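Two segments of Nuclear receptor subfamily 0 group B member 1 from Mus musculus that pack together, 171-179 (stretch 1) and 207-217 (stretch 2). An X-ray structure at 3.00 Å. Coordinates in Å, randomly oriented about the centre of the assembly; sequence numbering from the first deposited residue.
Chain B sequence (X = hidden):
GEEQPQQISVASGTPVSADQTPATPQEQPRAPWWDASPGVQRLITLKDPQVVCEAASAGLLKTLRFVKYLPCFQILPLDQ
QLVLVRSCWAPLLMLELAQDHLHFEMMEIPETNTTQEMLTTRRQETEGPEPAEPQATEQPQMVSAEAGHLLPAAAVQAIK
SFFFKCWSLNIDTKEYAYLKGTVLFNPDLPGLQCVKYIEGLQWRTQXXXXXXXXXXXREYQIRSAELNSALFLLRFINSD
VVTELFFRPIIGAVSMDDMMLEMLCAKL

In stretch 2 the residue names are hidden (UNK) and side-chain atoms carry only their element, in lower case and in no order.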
# COMPACT_ATOMS: atom_id res chain seq x y z
N ILE B 171 -18.89 16.74 10.00
CA ILE B 171 -17.95 15.66 9.76
C ILE B 171 -18.02 15.07 8.33
O ILE B 171 -19.09 14.66 7.86
CB ILE B 171 -18.16 14.57 10.81
CG1 ILE B 171 -18.24 15.21 12.18
CG2 ILE B 171 -17.04 13.57 10.79
CD1 ILE B 171 -18.52 14.26 13.25
N ASP B 172 -16.87 15.03 7.65
CA ASP B 172 -16.82 14.46 6.31
C ASP B 172 -16.75 12.94 6.36
O ASP B 172 -16.42 12.34 7.38
CB ASP B 172 -15.66 15.04 5.49
CG ASP B 172 -14.30 14.75 6.10
OD1 ASP B 172 -14.25 13.87 6.96
OD2 ASP B 172 -13.30 15.40 5.71
N THR B 173 -17.08 12.31 5.24
CA THR B 173 -17.17 10.86 5.18
C THR B 173 -15.87 10.24 5.64
O THR B 173 -15.84 9.17 6.24
CB THR B 173 -17.50 10.39 3.76
OG1 THR B 173 -16.52 10.89 2.87
CG2 THR B 173 -18.85 10.91 3.32
N LYS B 174 -14.78 10.96 5.37
CA LYS B 174 -13.46 10.47 5.71
C LYS B 174 -13.29 10.34 7.23
O LYS B 174 -12.96 9.27 7.72
CB LYS B 174 -12.39 11.38 5.08
CG LYS B 174 -11.11 10.66 4.68
CD LYS B 174 -10.43 11.35 3.50
CE LYS B 174 -9.09 10.70 3.14
NZ LYS B 174 -8.05 10.86 4.20
N GLU B 175 -13.54 11.43 7.97
CA GLU B 175 -13.46 11.44 9.44
C GLU B 175 -14.40 10.42 10.07
O GLU B 175 -14.01 9.65 10.96
CB GLU B 175 -13.79 12.84 10.00
CG GLU B 175 -12.75 13.92 9.71
CD GLU B 175 -13.34 15.33 9.57
OE1 GLU B 175 -12.58 16.29 9.31
OE2 GLU B 175 -14.57 15.50 9.72
N TYR B 176 -15.65 10.41 9.62
CA TYR B 176 -16.57 9.39 10.09
C TYR B 176 -15.89 8.03 10.06
O TYR B 176 -15.89 7.31 11.05
CB TYR B 176 -17.82 9.36 9.23
CG TYR B 176 -18.90 10.25 9.74
CD1 TYR B 176 -19.32 11.35 9.02
CD2 TYR B 176 -19.50 10.01 10.97
CE1 TYR B 176 -20.32 12.19 9.49
CE2 TYR B 176 -20.50 10.84 11.45
CZ TYR B 176 -20.91 11.94 10.72
OH TYR B 176 -21.90 12.77 11.21
N ALA B 177 -15.30 7.70 8.91
CA ALA B 177 -14.69 6.40 8.69
C ALA B 177 -13.61 6.10 9.73
O ALA B 177 -13.49 4.97 10.19
CB ALA B 177 -14.13 6.31 7.31
N TYR B 178 -12.84 7.11 10.11
CA TYR B 178 -11.79 6.90 11.09
C TYR B 178 -12.37 6.87 12.47
O TYR B 178 -11.87 6.17 13.34
CB TYR B 178 -10.68 7.96 10.98
CG TYR B 178 -10.13 8.10 9.57
CD1 TYR B 178 -9.56 7.01 8.92
CD2 TYR B 178 -10.20 9.30 8.88
CE1 TYR B 178 -9.07 7.13 7.64
CE2 TYR B 178 -9.71 9.43 7.59
CZ TYR B 178 -9.14 8.33 6.98
OH TYR B 178 -8.65 8.44 5.69
N LEU B 179 -13.44 7.62 12.67
CA LEU B 179 -14.15 7.56 13.94
C LEU B 179 -14.63 6.16 14.21
O LEU B 179 -14.46 5.62 15.30
CB LEU B 179 -15.34 8.50 13.96
CG LEU B 179 -15.04 9.98 14.04
CD1 LEU B 179 -16.27 10.71 14.56
CD2 LEU B 179 -13.85 10.22 14.93
N UNK B 207 -3.21 7.75 13.16
CA UNK B 207 -2.15 8.22 12.28
C UNK B 207 -2.73 8.78 11.00
O UNK B 207 -2.47 9.92 10.66
o UNK B 207 1.78 7.17 13.73
c UNK B 207 -1.22 7.06 11.94
n UNK B 207 0.08 8.61 14.06
c UNK B 207 0.24 7.44 11.93
c UNK B 207 0.77 7.74 13.32
N UNK B 208 -3.49 7.94 10.30
CA UNK B 208 -4.11 8.32 9.04
C UNK B 208 -5.13 9.44 9.23
O UNK B 208 -5.46 10.17 8.29
c UNK B 208 -5.84 6.55 9.29
c UNK B 208 -5.40 7.50 7.04
c UNK B 208 -4.78 7.11 8.38
c UNK B 208 -5.96 6.33 6.25
N UNK B 209 -5.63 9.58 10.45
CA UNK B 209 -6.56 10.65 10.79
C UNK B 209 -5.84 11.98 11.01
O UNK B 209 -6.15 12.97 10.36
c UNK B 209 -9.29 10.62 13.61
c UNK B 209 -8.33 11.31 12.64
c UNK B 209 -9.11 12.03 11.56
c UNK B 209 -7.36 10.28 12.05
N UNK B 210 -4.88 11.99 11.94
CA UNK B 210 -4.03 13.15 12.15
C UNK B 210 -3.49 13.69 10.83
O UNK B 210 -3.32 14.91 10.65
c UNK B 210 -1.97 14.04 13.31
o UNK B 210 -3.31 12.26 14.28
c UNK B 210 -2.84 12.80 13.05
N UNK B 211 -3.21 12.77 9.92
CA UNK B 211 -2.75 13.11 8.58
C UNK B 211 -3.85 13.80 7.77
O UNK B 211 -3.64 14.87 7.20
c UNK B 211 -2.30 11.84 7.86
o UNK B 211 -0.06 13.31 7.64
o UNK B 211 -0.17 13.58 5.46
c UNK B 211 -0.58 13.07 6.53
c UNK B 211 -1.75 12.12 6.49
N UNK B 212 -5.03 13.18 7.72
CA UNK B 212 -6.15 13.78 7.00
C UNK B 212 -6.50 15.17 7.53
O UNK B 212 -6.79 16.07 6.75
c UNK B 212 -9.31 13.42 5.42
n UNK B 212 -9.35 14.44 7.34
n UNK B 212 -10.40 14.23 5.49
c UNK B 212 -10.40 14.84 6.67
c UNK B 212 -7.38 12.88 7.07
c UNK B 212 -8.63 13.53 6.58
N UNK B 213 -6.49 15.34 8.84
CA UNK B 213 -6.82 16.63 9.43
C UNK B 213 -5.86 17.68 8.92
O UNK B 213 -6.28 18.70 8.40
c UNK B 213 -7.77 15.67 11.54
c UNK B 213 -7.82 15.69 13.05
c UNK B 213 -6.72 16.62 10.96
c UNK B 213 -6.91 18.01 11.51
N UNK B 214 -4.57 17.44 9.09
CA UNK B 214 -3.58 18.38 8.60
C UNK B 214 -3.78 18.63 7.10
O UNK B 214 -3.59 19.76 6.61
c UNK B 214 0.20 18.07 8.10
c UNK B 214 -2.17 17.85 8.87
n UNK B 214 -0.00 17.08 7.04
n UNK B 214 0.30 18.58 5.31
c UNK B 214 -1.08 18.81 8.42
n UNK B 214 -0.14 16.37 4.85
c UNK B 214 0.05 17.34 5.74
N UNK B 215 -4.19 17.59 6.38
CA UNK B 215 -4.43 17.70 4.95
C UNK B 215 -5.50 18.75 4.63
O UNK B 215 -5.28 19.62 3.81
c UNK B 215 -3.65 15.52 3.79
c UNK B 215 -4.27 16.57 1.27
c UNK B 215 -4.82 16.34 4.34
s UNK B 215 -2.86 16.18 2.30
N UNK B 216 -6.63 18.67 5.33
CA UNK B 216 -7.87 19.37 4.95
C UNK B 216 -7.89 20.85 5.30
O UNK B 216 -8.03 21.71 4.43
c UNK B 216 -11.20 18.38 3.21
c UNK B 216 -9.06 18.70 5.65
s UNK B 216 -9.70 17.41 3.32
c UNK B 216 -9.43 17.36 5.09
N UNK B 217 -7.86 21.12 6.59
CA UNK B 217 -7.81 22.46 7.12
C UNK B 217 -6.68 22.38 8.09
O UNK B 217 -6.03 21.35 8.20
c UNK B 217 -9.11 21.96 9.23
o UNK B 217 -11.23 22.97 9.69
c UNK B 217 -9.06 22.75 7.93
c UNK B 217 -10.25 22.36 10.14
n UNK B 217 -10.14 22.03 11.41

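Position 207 already lies within a helix that began earlier in the chain. It has three carbons, the third carrying one oxygen and one nitrogen: an amide, too far away to touch stretch 1. It is Gln-207, a polar residue at ease in its exposed place. Position 208 has four carbons, forked at the first, with one arm two carbons long. The CA-to-CB bond points toward stretch 1, and the longer arm ends beside the Tyr-178 ring. This is Ile-208, whose CD1 lies 3.5 Å from both Tyr-178 OH and Tyr-178 CE1; an apolar arm suits an aromatic neighbour.

Position 209 again has four carbons, but forked at the second, and one fork carbon packs near the Tyr-178 ring: Leu-209. Its CD1 approaches Tyr-178 CD2 at 4.0 Å, and a buried aliphatic side chain suits this place, where the CA atoms of Tyr-178 and Leu-209 are 6.4 Å apart. Position 210 holds one carbon bearing an oxygen and a carbon, and is out of reach; it is Thr-210, its hydroxyl satisfied by a hydrogen bond to a residue adjoining the stretch. Position 211 shows three carbons, the third carrying two oxygens, a carboxylate whose end leads away from stretch 1: Glu-211, its charge suited to an exposed site.

Position 212 has one carbon and then a five-membered ring of three carbons and two nitrogens, which reaches the carboxylates of stretch 1. It is His-212. Asp-172 OD2 lies 3.1 Å from both His-212 CE1 and His-212 NE2, and Glu-175 OE1 3.7 Å from His-212 CE1. Both oxygens sit at the ring edge, where NE2 and the polarised C-H of CE1 suit carboxylate neighbours. Lys-174 CD comes to 3.0 Å from His-212 CD2, a tight approach.

Position 213, four carbons forked at the first with one longer arm, is Ile-213, buried but without close contact to stretch 1. Position 214 has three carbons, a nitrogen, and a carbon with two more nitrogens, out of reach: Arg-214, whose NH2 forms a salt bridge with Glu-211 OE2 at 2.9 Å, pairing opposite charges about one turn apart on the exposed surface. Position 215 is an unbranched chain of two carbons, sulfur and carbon, out of reach: Met-215. Position 216 repeats that chain but touches Asp-172: Met-216, whose CG lies 4.4 Å from Asp-172 OD2, at the margin of the contact. Position 217, another three-carbon amide, is out of reach: Gln-217, polar and exposed, which leaves helical geometry.

The two helices run nearly antiparallel, at 160°, their axes 10.1 Å apart at closest approach. Tyr-178 packs against Ile-208 and Leu-209, while His-212 meets the start of the other helix. There Asp-172 OD1 caps Glu-175 N at 2.7 Å, leaving OD2 facing the imidazole.

Stretch 2, residues 207-217: QILTEHIRMMQ
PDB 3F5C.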